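Local coordinates for protein N(G),N(G)-dimethylarginine dimethylaminohydrolase (Pseudomonas aeruginosa, PDB 1H70) that hydrolyses asymmetric dimethylarginine and monomethylarginine, inhibitors of nitric oxide synthase, to citrulline and dimethylamine or methylamine, at residues A[162-167]-A[180-185]. The protein carries 1 engineered substitution. Residues are numbered along the deposited sequence; the frame is centred on the assembly and turned at random.
Sequences LHLKTG and GEFVSK. With CIR (citrulline), chain B.
The ring of Phe182 meets the turn at 164-167 obliquely, touching a methyl of Leu164 and the carbonyl oxygens of Leu164 and Gly167. Over the centre of one of its faces lies Glu181 CG, 3.9 Å above the plane, a contact from its own loop. The methyl and both oxygens come from the opposite side of the ring plane. Leu164 CD1 is 3.6 Å from Phe182 CE2, with CZ slightly farther. The oxygens sit near the other ring atoms, Gly167 O standing 3.7 Å from Phe182 CD1 and Leu164 O at the same distance from CE1. With chi1 of Leu164 at -176°, CG lies opposite the backbone N, and the branch ending in CD1 comes to the aromatic ring although the CB of this residue is not aimed at it. Gly167 meets the phenylalanine through backbone atoms. No hydrogen bond joins the two segments; the buried contact rests on van der Waals packing of the ring against a methyl and two carbonyl groups. The 3-10 turn is held by the backbone bond from Thr166 N to His163 O, 3.0 Å, and Phe182 to Lys185 form a type I turn. The CA-CB bond of His163 points away from 180-185: its CE1 lies 3.4 Å from N6 of citrulline, while NE2 is hydrogen-bonded to Glu115 OE1, and Leu164 N to Asp118 OD1. The packing thus backs, from the side remote from the ligand, the loop that brings the probable proton donor His163 into the citrulline pocket of this dimethylargininase, where Ser250 is an engineered residue at the probable nucleophile position.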
# COMPACT_ATOMS: atom_id res chain seq x y z
N LEU A 162 -1.31 -10.49 5.86
CA LEU A 162 -0.21 -9.72 6.43
C LEU A 162 -0.67 -8.32 6.79
O LEU A 162 -0.40 -7.86 7.87
CB LEU A 162 0.96 -9.64 5.43
CG LEU A 162 2.18 -8.87 5.93
CD1 LEU A 162 2.80 -9.56 7.14
CD2 LEU A 162 3.18 -8.71 4.78
N HIS A 163 -1.35 -7.63 5.88
CA HIS A 163 -1.85 -6.30 6.14
C HIS A 163 -3.26 -6.24 5.56
O HIS A 163 -3.59 -7.01 4.67
CB HIS A 163 -1.10 -5.18 5.39
CG HIS A 163 0.34 -5.00 5.77
ND1 HIS A 163 1.38 -5.43 4.97
CD2 HIS A 163 0.90 -4.41 6.84
CE1 HIS A 163 2.53 -5.14 5.56
NE2 HIS A 163 2.27 -4.50 6.68
N LEU A 164 -4.03 -5.27 6.01
CA LEU A 164 -5.38 -5.09 5.50
C LEU A 164 -5.44 -5.03 3.96
O LEU A 164 -6.26 -5.71 3.34
CB LEU A 164 -5.92 -3.77 6.06
CG LEU A 164 -7.39 -3.42 5.73
CD1 LEU A 164 -8.31 -4.21 6.67
CD2 LEU A 164 -7.60 -1.93 5.95
N LYS A 165 -4.56 -4.22 3.35
CA LYS A 165 -4.59 -4.05 1.90
C LYS A 165 -4.07 -5.21 1.06
O LYS A 165 -4.11 -5.16 -0.17
CB LYS A 165 -4.03 -2.70 1.47
CG LYS A 165 -4.94 -1.54 1.91
CD LYS A 165 -4.64 -0.26 1.16
CE LYS A 165 -3.21 0.24 1.39
NZ LYS A 165 -3.18 1.74 1.14
N THR A 166 -3.68 -6.29 1.71
CA THR A 166 -3.33 -7.52 1.03
C THR A 166 -4.59 -8.05 0.36
O THR A 166 -4.54 -8.68 -0.71
CB THR A 166 -2.87 -8.57 2.05
OG1 THR A 166 -1.57 -8.21 2.56
CG2 THR A 166 -2.72 -9.95 1.41
N GLY A 167 -5.72 -7.84 1.03
CA GLY A 167 -7.00 -8.34 0.53
C GLY A 167 -8.07 -7.30 0.28
O GLY A 167 -9.25 -7.63 0.20
N GLY A 180 -11.20 -12.86 0.56
CA GLY A 180 -11.20 -13.59 1.80
C GLY A 180 -12.14 -13.08 2.87
O GLY A 180 -13.33 -12.88 2.65
N GLU A 181 -11.58 -12.87 4.06
CA GLU A 181 -12.37 -12.46 5.20
C GLU A 181 -12.97 -11.05 5.15
O GLU A 181 -13.78 -10.73 6.02
CB GLU A 181 -11.51 -12.59 6.47
CG GLU A 181 -10.46 -11.50 6.60
CD GLU A 181 -9.37 -11.81 7.60
OE1 GLU A 181 -9.57 -11.75 8.84
OE2 GLU A 181 -8.26 -12.12 7.14
N PHE A 182 -12.61 -10.21 4.18
CA PHE A 182 -13.15 -8.86 4.17
C PHE A 182 -14.49 -8.76 3.43
O PHE A 182 -15.27 -7.85 3.68
CB PHE A 182 -12.13 -7.86 3.61
CG PHE A 182 -10.84 -7.89 4.36
CD1 PHE A 182 -9.70 -8.35 3.76
CD2 PHE A 182 -10.78 -7.50 5.70
CE1 PHE A 182 -8.50 -8.41 4.45
CE2 PHE A 182 -9.58 -7.54 6.39
CZ PHE A 182 -8.44 -8.02 5.76
N VAL A 183 -14.74 -9.72 2.55
CA VAL A 183 -15.95 -9.72 1.74
C VAL A 183 -17.27 -9.56 2.50
O VAL A 183 -18.14 -8.81 2.08
CB VAL A 183 -16.00 -11.01 0.88
CG1 VAL A 183 -17.29 -11.07 0.03
CG2 VAL A 183 -14.80 -11.09 -0.03
N SER A 184 -17.44 -10.26 3.61
CA SER A 184 -18.70 -10.19 4.34
C SER A 184 -18.67 -9.26 5.57
O SER A 184 -19.54 -9.36 6.41
CB SER A 184 -19.09 -11.59 4.82
OG SER A 184 -19.61 -12.37 3.74
N LYS A 185 -17.67 -8.39 5.69
CA LYS A 185 -17.60 -7.52 6.86
C LYS A 185 -18.73 -6.52 6.85
O LYS A 185 -18.95 -5.90 5.83
CB LYS A 185 -16.33 -6.67 6.83
CG LYS A 185 -15.08 -7.48 7.06
CD LYS A 185 -14.85 -7.65 8.54
CE LYS A 185 -13.44 -8.17 8.82
NZ LYS A 185 -13.24 -8.37 10.28
C CIR B . 7.28 -7.44 4.55
O CIR B . 7.18 -6.45 5.32
OXT CIR B . 7.11 -8.64 5.02
CA CIR B . 7.51 -7.23 3.07
N CIR B . 8.24 -8.38 2.51
C3 CIR B . 6.15 -7.04 2.35
C4 CIR B . 5.52 -5.71 2.79
C5 CIR B . 4.17 -5.55 2.11
N6 CIR B . 3.57 -4.25 2.44
C7 CIR B . 2.48 -3.75 1.88
O7 CIR B . 1.85 -4.34 0.98
N8 CIR B . 2.04 -2.55 2.29